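Local coordinates for galactose-binding like protein (Bacteroides thetaiotaomicron, PDB 7M1A) that binds calcium through the galactose-binding-like part of a SusE-like protein and probably takes part in recognising or breaking down carbohydrate, at residues S69-W74 / K111-E116; K80-D85 / G126-D131. One frame throughout, in Å; residues are numbered along the deposited sequence.

Interaction 1 (S69-W74 / K111-E116)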
loop_
_atom_site.group_PDB
_atom_site.type_symbol
_atom_site.label_atom_id
_atom_site.label_comp_id
_atom_site.label_asym_id
_atom_site.label_seq_id
_atom_site.Cartn_x
_atom_site.Cartn_y
_atom_site.Cartn_z
ATOM N N SER A 69 24.665 1.584 -0.005
ATOM C CA SER A 69 25.817 2.053 0.773
ATOM C C SER A 69 25.465 2.351 2.238
ATOM O O SER A 69 26.234 1.986 3.142
ATOM C CB SER A 69 26.404 3.234 0.123
ATOM O OG SER A 69 25.462 4.302 0.057
ATOM N N ARG A 70 24.274 2.955 2.497
ATOM C CA ARG A 70 23.934 3.301 3.863
ATOM C C ARG A 70 22.426 3.220 4.060
ATOM O O ARG A 70 21.622 3.302 3.084
ATOM C CB ARG A 70 24.440 4.740 4.174
ATOM C CG ARG A 70 25.952 4.936 4.052
ATOM C CD ARG A 70 26.437 6.217 4.742
ATOM N NE ARG A 70 26.573 6.157 6.194
ATOM C CZ ARG A 70 25.667 6.591 7.058
ATOM N NH1 ARG A 70 24.683 7.405 6.627
ATOM N NH2 ARG A 70 25.768 6.446 8.356
ATOM N N PHE A 71 22.056 3.064 5.356
ATOM C CA PHE A 71 20.673 2.975 5.797
ATOM C C PHE A 71 20.505 3.789 7.067
ATOM O O PHE A 71 21.421 3.776 7.923
ATOM C CB PHE A 71 20.270 1.501 5.974
ATOM C CG PHE A 71 18.934 1.311 6.629
ATOM C CD1 PHE A 71 17.751 1.460 5.915
ATOM C CD2 PHE A 71 18.886 1.124 8.018
ATOM C CE1 PHE A 71 16.551 1.245 6.579
ATOM C CE2 PHE A 71 17.687 0.890 8.638
ATOM C CZ PHE A 71 16.530 0.959 7.933
ATOM N N ALA A 72 19.392 4.481 7.197
ATOM C CA ALA A 72 19.077 5.170 8.451
ATOM C C ALA A 72 17.608 4.996 8.771
ATOM O O ALA A 72 16.779 4.902 7.858
ATOM C CB ALA A 72 19.506 6.650 8.419
ATOM N N LEU A 73 17.225 5.084 10.041
ATOM C CA LEU A 73 15.863 4.932 10.480
ATOM C C LEU A 73 15.667 5.825 11.697
ATOM O O LEU A 73 16.505 5.787 12.615
ATOM C CB LEU A 73 15.504 3.480 10.770
ATOM C CG LEU A 73 14.044 3.174 11.204
ATOM C CD1 LEU A 73 13.609 1.794 10.663
ATOM C CD2 LEU A 73 13.859 3.260 12.740
ATOM N N TRP A 74 14.521 6.518 11.752
ATOM C CA TRP A 74 14.184 7.412 12.869
ATOM C C TRP A 74 12.899 6.913 13.537
ATOM O O TRP A 74 11.882 6.757 12.878
ATOM C CB TRP A 74 13.937 8.882 12.387
ATOM C CG TRP A 74 15.215 9.508 11.929
ATOM C CD1 TRP A 74 15.983 10.356 12.670
ATOM C CD2 TRP A 74 15.916 9.346 10.652
ATOM N NE1 TRP A 74 17.079 10.762 11.937
ATOM C CE2 TRP A 74 17.049 10.186 10.674
ATOM C CE3 TRP A 74 15.643 8.741 9.430
ATOM C CZ2 TRP A 74 17.939 10.349 9.621
ATOM C CZ3 TRP A 74 16.497 8.873 8.346
ATOM C CH2 TRP A 74 17.668 9.655 8.454
ATOM N N LYS A 111 19.767 -11.212 4.078
ATOM C CA LYS A 111 19.786 -10.287 5.217
ATOM C C LYS A 111 20.942 -9.298 5.013
ATOM O O LYS A 111 22.080 -9.699 4.839
ATOM C CB LYS A 111 19.950 -11.005 6.564
ATOM C CG LYS A 111 19.876 -10.020 7.753
ATOM C CD LYS A 111 19.800 -10.715 9.110
ATOM C CE LYS A 111 21.046 -11.517 9.421
ATOM N NZ LYS A 111 20.957 -12.023 10.791
ATOM N N LEU A 112 20.591 -8.013 4.950
ATOM C CA LEU A 112 21.525 -6.931 4.600
ATOM C C LEU A 112 22.145 -6.375 5.880
ATOM O O LEU A 112 23.357 -6.063 5.923
ATOM C CB LEU A 112 20.806 -5.858 3.809
ATOM C CG LEU A 112 20.261 -6.336 2.441
ATOM C CD1 LEU A 112 19.361 -5.137 2.037
ATOM C CD2 LEU A 112 21.401 -6.425 1.439
ATOM N N LEU A 113 21.314 -6.208 6.929
ATOM C CA LEU A 113 21.747 -5.521 8.144
ATOM C C LEU A 113 21.060 -6.116 9.373
ATOM O O LEU A 113 19.848 -6.343 9.351
ATOM C CB LEU A 113 21.312 -4.027 8.167
ATOM C CG LEU A 113 21.983 -3.148 7.084
ATOM C CD1 LEU A 113 21.246 -1.826 6.927
ATOM C CD2 LEU A 113 23.480 -2.949 7.317
ATOM N N ASP A 114 21.881 -6.262 10.438
ATOM C CA ASP A 114 21.365 -6.534 11.784
ATOM C C ASP A 114 21.425 -5.202 12.529
ATOM O O ASP A 114 22.514 -4.624 12.665
ATOM C CB ASP A 114 22.329 -7.421 12.573
ATOM C CG ASP A 114 22.405 -8.813 12.019
ATOM O OD1 ASP A 114 21.375 -9.453 12.026
ATOM O OD2 ASP A 114 23.470 -9.197 11.463
HETATM N N MSE A 115 20.281 -4.649 12.926
HETATM C CA MSE A 115 20.227 -3.333 13.564
HETATM C C MSE A 115 19.897 -3.494 15.034
HETATM O O MSE A 115 19.025 -4.264 15.436
HETATM C CB MSE A 115 19.159 -2.417 12.910
HETATM C CG MSE A 115 19.370 -2.261 11.429
HETATM SE SE MSE A 115 21.009 -1.241 10.967
HETATM C CE MSE A 115 20.451 0.485 11.717
ATOM N N GLU A 116 20.558 -2.652 15.832
ATOM C CA GLU A 116 20.167 -2.465 17.213
ATOM C C GLU A 116 20.092 -0.966 17.511
ATOM O O GLU A 116 21.043 -0.238 17.269
ATOM C CB GLU A 116 21.126 -3.145 18.206
ATOM C CG GLU A 116 20.691 -2.850 19.663
ATOM C CD GLU A 116 21.515 -3.475 20.757
ATOM O OE1 GLU A 116 22.457 -4.193 20.409
ATOM O OE2 GLU A 116 21.180 -3.253 21.950
#

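Interaction 2 (K80-D85 / G126-D131). With EDO (1,2-ethanediol), chain E; EDO (1,2-ethanediol), chain C.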
loop_
_atom_site.group_PDB
_atom_site.type_symbol
_atom_site.label_atom_id
_atom_site.label_comp_id
_atom_site.label_asym_id
_atom_site.label_seq_id
_atom_site.Cartn_x
_atom_site.Cartn_y
_atom_site.Cartn_z
ATOM N N LYS A 80 7.452 10.060 24.135
ATOM C CA LYS A 80 6.591 8.879 24.187
ATOM C C LYS A 80 7.246 7.724 23.402
ATOM O O LYS A 80 7.136 6.567 23.807
ATOM C CB LYS A 80 5.211 9.220 23.613
ATOM C CG LYS A 80 4.314 8.007 23.546
ATOM C CD LYS A 80 2.942 8.287 22.936
ATOM C CE LYS A 80 1.975 7.154 23.252
ATOM N NZ LYS A 80 0.620 7.298 22.656
ATOM N N HIS A 81 7.976 8.026 22.324
ATOM C CA HIS A 81 8.503 7.023 21.408
ATOM C C HIS A 81 10.012 6.824 21.524
ATOM O O HIS A 81 10.511 5.824 21.045
ATOM C CB HIS A 81 8.062 7.310 19.966
ATOM C CG HIS A 81 6.589 7.227 19.809
ATOM N ND1 HIS A 81 5.845 8.335 19.915
ATOM C CD2 HIS A 81 5.751 6.212 19.426
ATOM C CE1 HIS A 81 4.563 8.038 19.685
ATOM N NE2 HIS A 81 4.462 6.739 19.379
ATOM N N PHE A 82 10.779 7.744 22.111
ATOM C CA PHE A 82 12.226 7.554 22.166
ATOM C C PHE A 82 12.556 6.390 23.116
ATOM O O PHE A 82 12.268 6.462 24.328
ATOM C CB PHE A 82 12.926 8.824 22.669
ATOM C CG PHE A 82 12.933 10.010 21.738
ATOM C CD1 PHE A 82 12.925 9.843 20.370
ATOM C CD2 PHE A 82 13.004 11.308 22.228
ATOM C CE1 PHE A 82 13.035 10.928 19.504
ATOM C CE2 PHE A 82 13.096 12.406 21.370
ATOM C CZ PHE A 82 13.072 12.226 19.990
ATOM N N TYR A 83 13.132 5.300 22.583
ATOM C CA TYR A 83 13.469 4.128 23.381
ATOM C C TYR A 83 12.272 3.682 24.230
ATOM O O TYR A 83 12.407 3.339 25.439
ATOM C CB TYR A 83 14.671 4.431 24.298
ATOM C CG TYR A 83 15.744 5.214 23.607
ATOM C CD1 TYR A 83 16.675 4.609 22.754
ATOM C CD2 TYR A 83 15.814 6.593 23.770
ATOM C CE1 TYR A 83 17.661 5.359 22.095
ATOM C CE2 TYR A 83 16.782 7.349 23.105
ATOM C CZ TYR A 83 17.693 6.746 22.271
ATOM O OH TYR A 83 18.672 7.438 21.653
ATOM N N ASN A 84 11.074 3.705 23.594
ATOM C CA ASN A 84 9.856 3.449 24.355
ATOM C C ASN A 84 8.796 3.016 23.331
ATOM O O ASN A 84 9.008 3.007 22.111
ATOM C CB ASN A 84 9.464 4.740 25.113
ATOM C CG ASN A 84 8.731 4.457 26.419
ATOM O OD1 ASN A 84 8.048 3.436 26.544
ATOM N ND2 ASN A 84 8.900 5.343 27.398
ATOM N N ASP A 85 7.591 2.713 23.814
ATOM C CA ASP A 85 6.437 2.478 22.959
ATOM C C ASP A 85 6.775 1.285 22.029
ATOM O O ASP A 85 7.465 0.347 22.454
ATOM C CB ASP A 85 5.980 3.786 22.279
ATOM C CG ASP A 85 4.523 3.716 21.834
ATOM O OD1 ASP A 85 4.220 3.237 20.700
ATOM O OD2 ASP A 85 3.673 4.091 22.629
ATOM N N GLY A 126 11.542 5.233 30.000
ATOM C CA GLY A 126 10.878 6.433 30.462
ATOM C C GLY A 126 11.850 7.526 30.909
ATOM O O GLY A 126 11.403 8.665 31.066
ATOM N N ILE A 127 13.142 7.191 31.107
ATOM C CA ILE A 127 14.169 8.159 31.518
ATOM C C ILE A 127 15.058 8.460 30.308
ATOM O O ILE A 127 15.516 7.527 29.631
ATOM C CB ILE A 127 15.019 7.658 32.712
ATOM C CG1 ILE A 127 14.175 7.129 33.876
ATOM C CG2 ILE A 127 16.031 8.716 33.169
ATOM C CD1 ILE A 127 13.265 8.130 34.487
ATOM N N LEU A 128 15.296 9.765 30.037
ATOM C CA LEU A 128 16.064 10.176 28.878
ATOM C C LEU A 128 17.149 11.168 29.291
ATOM O O LEU A 128 16.883 12.113 30.004
ATOM C CB LEU A 128 15.172 10.862 27.818
ATOM C CG LEU A 128 14.042 10.012 27.206
ATOM C CD1 LEU A 128 13.105 10.806 26.325
ATOM C CD2 LEU A 128 14.570 8.815 26.407
ATOM N N THR A 129 18.338 11.011 28.754
ATOM C CA THR A 129 19.357 12.040 28.893
ATOM C C THR A 129 19.455 12.868 27.606
ATOM O O THR A 129 18.778 12.646 26.548
ATOM C CB THR A 129 20.728 11.449 29.241
ATOM O OG1 THR A 129 21.147 10.750 28.072
ATOM C CG2 THR A 129 20.725 10.508 30.432
ATOM N N GLU A 130 20.333 13.866 27.689
ATOM C CA GLU A 130 20.524 14.726 26.541
ATOM C C GLU A 130 21.161 13.920 25.420
ATOM O O GLU A 130 20.828 14.137 24.248
ATOM C CB GLU A 130 21.402 15.936 26.808
ATOM C CG GLU A 130 20.925 16.930 27.902
ATOM C CD GLU A 130 22.122 17.690 28.514
ATOM O OE1 GLU A 130 22.488 17.446 29.728
ATOM O OE2 GLU A 130 22.825 18.484 27.650
ATOM N N ASP A 131 22.106 13.027 25.771
ATOM C CA ASP A 131 22.744 12.133 24.810
ATOM C C ASP A 131 21.703 11.225 24.136
ATOM O O ASP A 131 21.734 10.952 22.914
ATOM C CB ASP A 131 23.853 11.286 25.438
ATOM C CG ASP A 131 25.176 11.975 25.609
ATOM O OD1 ASP A 131 25.301 13.119 25.126
ATOM O OD2 ASP A 131 26.033 11.372 26.272
HETATM C C1 EDO E . 1.014 2.491 21.178
HETATM O O1 EDO E . 1.844 3.117 20.233
HETATM C C2 EDO E . 0.703 3.416 22.334
HETATM O O2 EDO E . 0.453 4.601 21.682
HETATM C C1 EDO C . 0.826 7.427 18.207
HETATM O O1 EDO C . 2.013 7.613 17.481
HETATM C C2 EDO C . 0.869 6.002 18.351
HETATM O O2 EDO C . 1.978 5.584 19.107
HETATM O O HOH W 1 12.823 5.552 27.404
#

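Interaction 1 (S69-W74 / K111-E116)
Lys-111 NZ lies 2.9 Å from Asp-114 OD1 in a salt bridge within the strand whose Leu-113 and Met-115 side chains reach across to Phe-71. The ammonium takes the syn lone pair of that oxygen; the same NZ makes a long, weak ion pair with Glu-92 of the neighbouring strand 88-96. The contact itself is apolar. Leu-113 brings up one branch, its CD1 sitting 3.6 Å from Phe-71 CB and approaching the ring obliquely. Met-115, a selenomethionine, works from another quarter: its terminal CE reaches the ring edge near the plane, 4.1 Å from Phe-71 CD2. SE is 5.5 Å from the ring centroid, 71° off the normal, an oblique Met-aromatic contact. Bends at chi2 (-68°) and chi3 curl the Met-115 chain toward the ring. Such packing is that of the galactose-binding-like beta-sandwich: strand 70-74 belongs to the four-stranded antiparallel sheet, strand 110-116 to the larger one, and no hydrogen bond joins the two segments. Even at the nearest backbone pair, Phe-71 CA and Leu-113 CA are 8.9 Å apart, a gap filled by side chains. Leu-112 and Leu-113 both face Val-93 of strand 88-96, a classic beta bulge. The Phe-71 ring also meets that of Phe-175 with planes at about 55°, while Leu-113 and Met-115 both rest on Ala-142.

Interaction 2 (K80-D85 / G126-D131)
Leu-128 pushes its forked end against Tyr-83 and Phe-82, and these apolar contacts carry most of the interface. CD2 comes to the edge of the tyrosine ring, 3.7 Å from Tyr-83 CD2. The other branch, CD1, meets the edge of the phenylalanine ring at Phe-82 CD2, 4.1 Å away. With CG anti to its carbonyl carbon (chi1 -62°), Leu-128 turns one methyl to each aromatic, and both rings also lean on Ala-136 of helix 130-138. The phenol OH of Tyr-83 is hydrogen-bonded to Asp-132 O of that helix.

Polar links are indirect. Water 1 accepts from Gly-126 N at 2.9 Å and donates to Tyr-83 O, bridging the two loops, while Asn-84 ND2 packs against Gly-126 without bonding to it. Within its own loop Asn-84 turns OD1 back to the next amide, Asp-85 N, at 2.9 Å.

Two 1,2-ethanediol molecules, probably from the crystallisation liquor, occupy the far side. His-81 NE2 shares a 2.8 Å hydrogen bond with O2 of one diol; Lys-80 NZ donates to O2 of the other. O1 of that second diol is modelled only 2.4 Å from Asp-85 OD1, too short to be trusted. The Asp-85 side chain also touches Cys-169 of strand 169-176. An alanine in place of Asp-85 would probably forfeit that packing and leave the diol facing no carboxylate.

His-81 to Asn-84 form a type II beta turn, and Thr-129 and Asp-132 a helix capping box; polar loops like this one, at the end of a galactose-binding-like sandwich, often carry the sugar site in relatives.

Overall arrangement
Interaction 1 lies in the core, its centre about 8 Å from that of the chain, whereas interaction 2 lies toward the periphery, about 18 Å out. Their centres are about 21 Å apart and their nearest atoms about 7 Å, without touching. The segments alternate along the chain: strand 70-74 leads into the loop holding 80-85, and strand 110-116 into the connection that starts helix 130-138, so the same pair of connections joins both contacts. The calcium site lies at a similar distance from each: the ion is about 12 Å from the side chain of Phe-71 and about 13 Å from that of Phe-82. Neither contact supplies a calcium ligand.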